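Local atomic coordinates of sulfatase (Bacteroides fragilis CAG:558, PDB entry 6USS), a protein that probably hydrolyses sulfate esters as a calcium-dependent arylsulfatase of a gut bacterium, captured here as a variant substituted at its catalytic position. Residues A[35-40]-A[253-258]; A[41-46]-A[321-326]; A[77-82]-A[358-363]. The protein carries 1 engineered substitution. All coordinates share one frame; numbering follows the deposited sequence.

In the fold
From the N terminus, strand 35-41 comes first. It pairs with strand 253-258 in contact 1, closing a loop of more than 200 residues. The chain then runs directly into the loop at 41-46, which meets 321-326 across calcium in contact 2. Strand 77-83 follows and is joined by strand 357-363 in contact 3; contacts 2 and 3 each close a loop of about 275 residues. Each pair of contacts crosses along the sequence. In space, contacts 1 and 3 belong to one mixed sheet, bridged by strand 315-321, which lies between 35-41 and 357-363. Contact 2 follows where the two central parallel strands end: Met40 of contact 1 packs on Ser321, and Glu358 of contact 3 reaches Asn323 and Gly324.

Contact 1: residues A[35-40]-A[253-258]; sequences NIILFM and FFLYMA
Asn35 and Phe253 make the tightest meeting here, at the start of two parallel strands in matched register. The Asn35 amide lies stacked on the phenyl ring, their planes 11° apart, with Asn35 CB 3.5 Å from the centroid of the Phe253 ring, over its face. Phe253 CG sits between its own backbone N and carbonyl carbon (chi1 67°), which swings the ring back under the asparagine. Asn35 OD1 in turn takes the N-H of Phe253 at 2.9 Å, in the amide plane on a lone pair, while ND2 bonds to Thr315. Beyond this first pair, backbone bonds zip the strands together as far as Met40 N and Met257 O, 2.7 Å apart. Leu38 CD2 lies 3.6 Å from Tyr256 CD1, the two side chains pointing the same way. On the opposite face of the sheet Phe39 CD2 meets Met257 CG at 3.7 Å. The directly paired Ile37 and Leu255 meet less closely, CG1 to CB 4.2 Å, and Met40 leans instead on Tyr256, its CB 3.7 Å from Tyr256 CE1. Neither part faces solvent: every residue is buried. Helix 88-97 covers the face of Leu38, Met40 and Tyr256, helices 231-247 and 283-308 that of Phe39 and Met257, giving the alpha/beta core of the alkaline phosphatase superfamily. Strands 315-321 and 159-164 flank the pair within the sheet.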
loop_
_atom_site.group_PDB
_atom_site.type_symbol
_atom_site.label_atom_id
_atom_site.label_comp_id
_atom_site.label_asym_id
_atom_site.label_seq_id
_atom_site.Cartn_x
_atom_site.Cartn_y
_atom_site.Cartn_z
ATOM N N ASN A 35 20.059 2.944 2.332
ATOM C CA ASN A 35 19.050 2.863 1.292
ATOM C C ASN A 35 19.530 1.922 0.196
ATOM O O ASN A 35 20.730 1.748 -0.020
ATOM C CB ASN A 35 18.758 4.235 0.695
ATOM C CG ASN A 35 18.589 5.289 1.747
ATOM O OD1 ASN A 35 17.613 5.297 2.493
ATOM N ND2 ASN A 35 19.542 6.187 1.820
ATOM N N ILE A 36 18.573 1.327 -0.500
ATOM C CA ILE A 36 18.822 0.388 -1.572
ATOM C C ILE A 36 18.002 0.817 -2.780
ATOM O O ILE A 36 16.781 0.996 -2.679
ATOM C CB ILE A 36 18.441 -1.033 -1.135
ATOM C CG1 ILE A 36 19.206 -1.401 0.146
ATOM C CG2 ILE A 36 18.628 -2.011 -2.284
ATOM C CD1 ILE A 36 18.892 -2.780 0.719
ATOM N N ILE A 37 18.668 0.980 -3.919
ATOM C CA ILE A 37 17.997 1.130 -5.201
ATOM C C ILE A 37 18.308 -0.096 -6.048
ATOM O O ILE A 37 19.480 -0.380 -6.342
ATOM C CB ILE A 37 18.426 2.399 -5.940
ATOM C CG1 ILE A 37 18.086 3.651 -5.141
ATOM C CG2 ILE A 37 17.742 2.443 -7.304
ATOM C CD1 ILE A 37 18.658 4.914 -5.792
ATOM N N LEU A 38 17.253 -0.812 -6.445
ATOM C CA LEU A 38 17.313 -1.878 -7.443
ATOM C C LEU A 38 16.827 -1.290 -8.761
ATOM O O LEU A 38 15.633 -1.004 -8.913
ATOM C CB LEU A 38 16.444 -3.064 -7.026
ATOM C CG LEU A 38 16.318 -4.205 -8.029
ATOM C CD1 LEU A 38 17.704 -4.731 -8.391
ATOM C CD2 LEU A 38 15.461 -5.322 -7.430
ATOM N N PHE A 39 17.752 -1.081 -9.698
ATOM C CA PHE A 39 17.450 -0.482 -11.002
ATOM C C PHE A 39 17.396 -1.649 -11.983
ATOM O O PHE A 39 18.422 -2.277 -12.278
ATOM C CB PHE A 39 18.505 0.567 -11.355
ATOM C CG PHE A 39 18.241 1.367 -12.618
ATOM C CD1 PHE A 39 18.587 0.868 -13.865
ATOM C CD2 PHE A 39 17.725 2.653 -12.551
ATOM C CE1 PHE A 39 18.388 1.628 -15.025
ATOM C CE2 PHE A 39 17.521 3.419 -13.708
ATOM C CZ PHE A 39 17.847 2.905 -14.940
ATOM N N MET A 40 16.186 -1.960 -12.454
ATOM C CA MET A 40 15.911 -3.136 -13.278
ATOM C C MET A 40 15.467 -2.682 -14.661
ATOM O O MET A 40 14.441 -2.000 -14.799
ATOM C CB MET A 40 14.832 -4.022 -12.645
ATOM C CG MET A 40 14.511 -5.275 -13.441
ATOM S SD MET A 40 15.770 -6.582 -13.366
ATOM C CE MET A 40 15.802 -6.889 -11.603
ATOM N N PHE A 253 15.036 3.887 2.695
ATOM C CA PHE A 253 14.117 3.577 1.616
ATOM C C PHE A 253 14.648 2.443 0.742
ATOM O O PHE A 253 15.837 2.093 0.751
ATOM C CB PHE A 253 13.812 4.820 0.764
ATOM C CG PHE A 253 14.988 5.345 -0.023
ATOM C CD1 PHE A 253 15.384 4.742 -1.219
ATOM C CD2 PHE A 253 15.670 6.476 0.402
ATOM C CE1 PHE A 253 16.451 5.244 -1.940
ATOM C CE2 PHE A 253 16.739 6.987 -0.326
ATOM C CZ PHE A 253 17.133 6.376 -1.485
ATOM N N PHE A 254 13.726 1.863 -0.005
ATOM C CA PHE A 254 14.046 0.895 -1.035
ATOM C C PHE A 254 13.251 1.331 -2.252
ATOM O O PHE A 254 12.023 1.429 -2.187
ATOM C CB PHE A 254 13.681 -0.515 -0.587
ATOM C CG PHE A 254 13.685 -1.514 -1.689
ATOM C CD1 PHE A 254 14.873 -1.941 -2.254
ATOM C CD2 PHE A 254 12.490 -2.041 -2.170
ATOM C CE1 PHE A 254 14.876 -2.889 -3.280
ATOM C CE2 PHE A 254 12.485 -2.982 -3.204
ATOM C CZ PHE A 254 13.678 -3.407 -3.752
ATOM N N LEU A 255 13.947 1.671 -3.324
ATOM C CA LEU A 255 13.320 2.038 -4.578
ATOM C C LEU A 255 13.544 0.913 -5.577
ATOM O O LEU A 255 14.690 0.603 -5.913
ATOM C CB LEU A 255 13.902 3.346 -5.100
ATOM C CG LEU A 255 13.546 3.662 -6.556
ATOM C CD1 LEU A 255 12.063 3.710 -6.716
ATOM C CD2 LEU A 255 14.171 4.988 -6.998
ATOM N N TYR A 256 12.458 0.298 -6.040
ATOM C CA TYR A 256 12.534 -0.677 -7.132
ATOM C C TYR A 256 12.265 0.079 -8.425
ATOM O O TYR A 256 11.121 0.239 -8.852
ATOM C CB TYR A 256 11.537 -1.816 -6.939
ATOM C CG TYR A 256 11.533 -2.885 -8.037
ATOM C CD1 TYR A 256 12.717 -3.365 -8.599
ATOM C CD2 TYR A 256 10.332 -3.441 -8.481
ATOM C CE1 TYR A 256 12.702 -4.371 -9.596
ATOM C CE2 TYR A 256 10.307 -4.433 -9.458
ATOM C CZ TYR A 256 11.494 -4.898 -10.014
ATOM O OH TYR A 256 11.431 -5.883 -10.985
ATOM N N MET A 257 13.337 0.558 -9.055
ATOM C CA MET A 257 13.229 1.306 -10.309
ATOM C C MET A 257 13.236 0.306 -11.454
ATOM O O MET A 257 14.290 -0.120 -11.918
ATOM C CB MET A 257 14.370 2.307 -10.430
ATOM C CG MET A 257 14.245 3.245 -11.608
ATOM S SD MET A 257 12.990 4.494 -11.280
ATOM C CE MET A 257 12.819 5.267 -12.896
ATOM N N ALA A 258 12.043 -0.076 -11.918
ATOM C CA ALA A 258 11.884 -1.143 -12.907
ATOM C C ALA A 258 11.359 -0.547 -14.212
ATOM O O ALA A 258 10.151 -0.401 -14.391
ATOM C CB ALA A 258 10.955 -2.237 -12.379
#

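Contact 2: residues A[41-46]-A[321-326]; sequences VDDMGW and SDNGGL. With CA (calcium ion), chain C.
Asp322 OD1 is gripped from two directions: the N-H of Asp43 reaches it at 2.8 Å, almost straight (171°) and on the syn side of the carboxylate, and the calcium ion stands 2.8 Å from the same Asp322 OD1. The other oxygen, Asp322 OD2, binds the metal much more closely, at 2.2 Å, so the carboxylate chelates it unevenly. From the facing loop, Asp42 and Asp43 each give the calcium their OD1. Asp42 OD1 and Asp322 OD2 come within 2.8 Å because both bind calcium, with the carboxylate planes 59° apart; Arg92 hydrogen-bonds to both oxygens and probably offsets their charge. The outer oxygens are held too: Asp42 OD2 by a salt bridge to Lys165, Asp43 OD2 by one to Lys348. Behind the site, Ser321 OG, anti to its backbone N (chi1 176°), donates to Met44 O at 2.8 Å. Asp322 N bonds to Val41 O, and a water links Asp43 O to Leu326 N. Asn323 and the engineered Cys88 complete the metal site; the natural serine at 88 is predicted to be converted to 3-oxoalanine, absent here. This is the sulfatase calcium site, built on loops following adjacent parallel strands as in the alkaline phosphatase superfamily.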
loop_
_atom_site.group_PDB
_atom_site.type_symbol
_atom_site.label_atom_id
_atom_site.label_comp_id
_atom_site.label_asym_id
_atom_site.label_seq_id
_atom_site.Cartn_x
_atom_site.Cartn_y
_atom_site.Cartn_z
ATOM N N VAL A 41 16.225 -3.079 -15.680
ATOM C CA VAL A 41 15.872 -2.807 -17.068
ATOM C C VAL A 41 15.186 -4.033 -17.644
ATOM O O VAL A 41 15.478 -5.171 -17.263
ATOM C CB VAL A 41 17.119 -2.426 -17.886
ATOM C CG1 VAL A 41 16.717 -1.945 -19.252
ATOM C CG2 VAL A 41 17.917 -1.369 -17.141
ATOM N N ASP A 42 14.256 -3.806 -18.563
ATOM C CA ASP A 42 13.489 -4.880 -19.184
ATOM C C ASP A 42 14.108 -5.310 -20.515
ATOM O O ASP A 42 14.413 -4.468 -21.364
ATOM C CB ASP A 42 12.047 -4.436 -19.414
ATOM C CG ASP A 42 11.142 -5.591 -19.689
ATOM O OD1 ASP A 42 11.467 -6.691 -19.192
ATOM O OD2 ASP A 42 10.118 -5.415 -20.390
ATOM N N ASP A 43 14.271 -6.623 -20.703
ATOM C CA ASP A 43 14.713 -7.186 -21.983
ATOM C C ASP A 43 16.046 -6.608 -22.452
ATOM O O ASP A 43 16.298 -6.516 -23.657
ATOM C CB ASP A 43 13.660 -6.983 -23.086
ATOM C CG ASP A 43 12.362 -7.733 -22.817
ATOM O OD1 ASP A 43 12.363 -8.571 -21.890
ATOM O OD2 ASP A 43 11.355 -7.479 -23.532
ATOM N N MET A 44 16.913 -6.208 -21.524
ATOM C CA MET A 44 18.222 -5.671 -21.874
ATOM C C MET A 44 19.250 -6.805 -21.953
ATOM O O MET A 44 19.373 -7.606 -21.021
ATOM C CB MET A 44 18.641 -4.612 -20.850
ATOM C CG MET A 44 20.041 -4.037 -21.051
ATOM S SD MET A 44 20.581 -2.905 -19.750
ATOM C CE MET A 44 22.239 -2.492 -20.310
ATOM N N GLY A 45 20.001 -6.872 -23.077
ATOM C CA GLY A 45 20.970 -7.934 -23.264
ATOM C C GLY A 45 22.328 -7.674 -22.592
ATOM O O GLY A 45 22.685 -6.554 -22.229
ATOM N N TRP A 46 23.099 -8.758 -22.452
ATOM C CA TRP A 46 24.454 -8.684 -21.914
ATOM C C TRP A 46 25.342 -7.671 -22.627
ATOM O O TRP A 46 26.365 -7.253 -22.063
ATOM C CB TRP A 46 25.119 -10.046 -22.021
ATOM C CG TRP A 46 26.252 -10.301 -21.065
ATOM C CD1 TRP A 46 26.233 -10.155 -19.703
ATOM C CD2 TRP A 46 27.556 -10.811 -21.396
ATOM N NE1 TRP A 46 27.447 -10.537 -19.171
ATOM C CE2 TRP A 46 28.279 -10.928 -20.188
ATOM C CE3 TRP A 46 28.184 -11.158 -22.596
ATOM C CZ2 TRP A 46 29.600 -11.391 -20.144
ATOM C CZ3 TRP A 46 29.500 -11.617 -22.553
ATOM C CH2 TRP A 46 30.188 -11.739 -21.330
ATOM N N SER A 321 19.195 -6.583 -15.277
ATOM C CA SER A 321 18.212 -6.756 -16.332
ATOM C C SER A 321 17.511 -8.092 -16.130
ATOM O O SER A 321 18.073 -9.029 -15.560
ATOM C CB SER A 321 18.850 -6.692 -17.725
ATOM O OG SER A 321 17.873 -6.957 -18.718
ATOM N N ASP A 322 16.279 -8.188 -16.630
ATOM C CA ASP A 322 15.446 -9.337 -16.306
ATOM C C ASP A 322 15.543 -10.490 -17.302
ATOM O O ASP A 322 15.102 -11.590 -16.964
ATOM C CB ASP A 322 13.979 -8.908 -16.170
ATOM C CG ASP A 322 13.316 -8.680 -17.509
ATOM O OD1 ASP A 322 14.013 -8.283 -18.473
ATOM O OD2 ASP A 322 12.097 -8.929 -17.602
ATOM N N ASN A 323 16.062 -10.274 -18.510
ATOM C CA ASN A 323 16.321 -11.365 -19.458
ATOM C C ASN A 323 17.081 -10.801 -20.655
ATOM O O ASN A 323 17.359 -9.599 -20.729
ATOM C CB ASN A 323 15.044 -12.087 -19.908
ATOM C CG ASN A 323 14.012 -11.150 -20.495
ATOM O OD1 ASN A 323 14.234 -10.554 -21.559
ATOM N ND2 ASN A 323 12.869 -11.021 -19.819
ATOM N N GLY A 324 17.429 -11.691 -21.597
ATOM C CA GLY A 324 18.226 -11.289 -22.744
ATOM C C GLY A 324 17.474 -10.396 -23.719
ATOM O O GLY A 324 16.244 -10.310 -23.734
ATOM N N GLY A 325 18.233 -9.695 -24.552
ATOM C CA GLY A 325 17.613 -8.852 -25.556
ATOM C C GLY A 325 16.817 -9.667 -26.557
ATOM O O GLY A 325 17.084 -10.845 -26.794
ATOM N N LEU A 326 15.806 -9.030 -27.140
ATOM C CA LEU A 326 14.982 -9.688 -28.150
ATOM C C LEU A 326 15.778 -9.876 -29.437
ATOM O O LEU A 326 16.163 -8.902 -30.089
ATOM C CB LEU A 326 13.719 -8.871 -28.410
ATOM C CG LEU A 326 12.754 -9.376 -29.473
ATOM C CD1 LEU A 326 12.116 -10.653 -29.014
ATOM C CD2 LEU A 326 11.694 -8.333 -29.738
HETATM CA CA CA C . 11.575 -8.910 -19.776
HETATM O O HOH W 1 15.434 -6.453 -26.194
#

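Contact 3: residues A[77-82]-A[358-363]; sequences VMFTQA and EPMIVR
Strands 77-79 and 358-363 run antiparallel, their N-to-C directions 156° apart, as a pair within the mixed sheet of the sulfatase fold. Val77 and Val362 form a hydrogen-bonded pair, with Val77 N to Val362 O and Val362 N to Val77 O both 2.9 Å; Met78 and Ile361 follow as a non-hydrogen-bonded pair. On one face lie Val77, Phe79, Met360 and Val362. Met360, extended from end to end with CG anti to its backbone N (chi1 -178°), runs alongside Phe79 in a Met-aromatic contact: Met360 SD is 4.5 Å from the centroid of the Phe79 ring, approaching obliquely, and Met360 CE is 3.7 Å from Phe79 CD1. Val362 CG2 also touches the ring, at Phe79 CE1, and Met360 SD rests 3.7 Å from Ala82 CB. Leu411 of helix 408-412 touches Val77, Phe79 and Val362 from outside the pair. On the other face Leu51 packs against both Met78 and Ile361. The strand turns a corner at Thr80 and Gln81, departing from its partner before Ala82 O rejoins it by accepting from Glu358 N. In the gap a water donates to Phe79 O and Glu358 O and accepts from Ala82 N at 3.0 Å.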
loop_
_atom_site.group_PDB
_atom_site.type_symbol
_atom_site.label_atom_id
_atom_site.label_comp_id
_atom_site.label_asym_id
_atom_site.label_seq_id
_atom_site.Cartn_x
_atom_site.Cartn_y
_atom_site.Cartn_z
ATOM N N VAL A 77 31.252 -2.970 -8.433
ATOM C CA VAL A 77 31.653 -4.261 -8.975
ATOM C C VAL A 77 30.691 -4.616 -10.097
ATOM O O VAL A 77 29.487 -4.336 -10.004
ATOM C CB VAL A 77 31.673 -5.367 -7.892
ATOM C CG1 VAL A 77 30.284 -5.569 -7.287
ATOM C CG2 VAL A 77 32.231 -6.703 -8.445
ATOM N N MET A 78 31.232 -5.206 -11.167
ATOM C CA MET A 78 30.443 -5.782 -12.246
ATOM C C MET A 78 30.367 -7.288 -12.054
ATOM O O MET A 78 31.367 -7.926 -11.712
ATOM C CB MET A 78 31.063 -5.488 -13.611
ATOM C CG MET A 78 31.280 -4.019 -13.925
ATOM S SD MET A 78 32.324 -3.829 -15.391
ATOM C CE MET A 78 31.448 -4.883 -16.566
ATOM N N PHE A 79 29.198 -7.862 -12.295
ATOM C CA PHE A 79 29.056 -9.314 -12.300
ATOM C C PHE A 79 28.975 -9.769 -13.751
ATOM O O PHE A 79 27.983 -9.510 -14.436
ATOM C CB PHE A 79 27.836 -9.755 -11.499
ATOM C CG PHE A 79 28.039 -9.679 -10.012
ATOM C CD1 PHE A 79 27.761 -8.505 -9.312
ATOM C CD2 PHE A 79 28.529 -10.775 -9.312
ATOM C CE1 PHE A 79 27.943 -8.432 -7.946
ATOM C CE2 PHE A 79 28.722 -10.710 -7.939
ATOM C CZ PHE A 79 28.430 -9.534 -7.257
ATOM N N THR A 80 30.024 -10.422 -14.226
ATOM C CA THR A 80 30.103 -10.817 -15.624
ATOM C C THR A 80 29.419 -12.152 -15.901
ATOM O O THR A 80 29.335 -12.561 -17.066
ATOM C CB THR A 80 31.573 -10.868 -16.080
ATOM O OG1 THR A 80 32.296 -11.798 -15.268
ATOM C CG2 THR A 80 32.214 -9.510 -15.954
ATOM N N GLN A 81 28.903 -12.829 -14.873
ATOM C CA GLN A 81 28.199 -14.100 -15.055
ATOM C C GLN A 81 26.940 -14.145 -14.177
ATOM O O GLN A 81 26.728 -15.059 -13.387
ATOM C CB GLN A 81 29.143 -15.271 -14.773
ATOM C CG GLN A 81 28.955 -16.438 -15.721
ATOM C CD GLN A 81 30.030 -17.539 -15.591
ATOM O OE1 GLN A 81 30.186 -18.372 -16.489
ATOM N NE2 GLN A 81 30.763 -17.538 -14.485
ATOM N N ALA A 82 26.065 -13.148 -14.335
ATOM C CA ALA A 82 24.804 -13.080 -13.599
ATOM C C ALA A 82 23.651 -13.588 -14.460
ATOM O O ALA A 82 23.512 -13.182 -15.613
ATOM C CB ALA A 82 24.518 -11.643 -13.142
ATOM N N GLU A 358 22.808 -11.615 -17.896
ATOM C CA GLU A 358 22.351 -10.242 -17.707
ATOM C C GLU A 358 23.473 -9.311 -17.250
ATOM O O GLU A 358 24.376 -9.724 -16.522
ATOM C CB GLU A 358 21.228 -10.198 -16.660
ATOM C CG GLU A 358 20.047 -11.088 -16.978
ATOM C CD GLU A 358 19.601 -10.914 -18.414
ATOM O OE1 GLU A 358 19.526 -11.935 -19.131
ATOM O OE2 GLU A 358 19.352 -9.751 -18.822
ATOM N N PRO A 359 23.428 -8.040 -17.632
ATOM C CA PRO A 359 24.396 -7.072 -17.090
ATOM C C PRO A 359 24.036 -6.695 -15.661
ATOM O O PRO A 359 22.890 -6.339 -15.374
ATOM C CB PRO A 359 24.261 -5.873 -18.030
ATOM C CG PRO A 359 22.833 -5.980 -18.545
ATOM C CD PRO A 359 22.590 -7.460 -18.696
ATOM N N MET A 360 25.023 -6.754 -14.763
ATOM C CA MET A 360 24.742 -6.528 -13.354
ATOM C C MET A 360 25.887 -5.762 -12.710
ATOM O O MET A 360 27.063 -6.073 -12.926
ATOM C CB MET A 360 24.497 -7.845 -12.622
ATOM C CG MET A 360 24.161 -7.698 -11.154
ATOM S SD MET A 360 24.053 -9.317 -10.365
ATOM C CE MET A 360 24.146 -8.841 -8.644
ATOM N N ILE A 361 25.531 -4.755 -11.921
ATOM C CA ILE A 361 26.495 -3.864 -11.284
ATOM C C ILE A 361 26.023 -3.586 -9.865
ATOM O O ILE A 361 24.821 -3.426 -9.620
ATOM C CB ILE A 361 26.655 -2.537 -12.056
ATOM C CG1 ILE A 361 26.875 -2.781 -13.553
ATOM C CG2 ILE A 361 27.793 -1.737 -11.482
ATOM C CD1 ILE A 361 27.014 -1.493 -14.356
ATOM N N VAL A 362 26.957 -3.521 -8.925
ATOM C CA VAL A 362 26.605 -3.145 -7.565
ATOM C C VAL A 362 27.582 -2.088 -7.080
ATOM O O VAL A 362 28.804 -2.299 -7.100
ATOM C CB VAL A 362 26.586 -4.348 -6.613
ATOM C CG1 VAL A 362 26.497 -3.869 -5.172
ATOM C CG2 VAL A 362 25.432 -5.286 -6.958
ATOM N N ARG A 363 27.043 -0.945 -6.671
ATOM C CA ARG A 363 27.784 0.052 -5.921
ATOM C C ARG A 363 27.320 -0.058 -4.485
ATOM O O ARG A 363 26.128 -0.236 -4.225
ATOM C CB ARG A 363 27.551 1.469 -6.455
ATOM C CG ARG A 363 28.429 2.545 -5.792
ATOM C CD ARG A 363 28.305 3.910 -6.481
ATOM N NE ARG A 363 27.056 4.604 -6.166
ATOM C CZ ARG A 363 26.609 5.687 -6.807
ATOM N NH1 ARG A 363 27.308 6.217 -7.805
ATOM N NH2 ARG A 363 25.458 6.250 -6.445
HETATM O O HOH W 2 26.626 -11.031 -16.433
#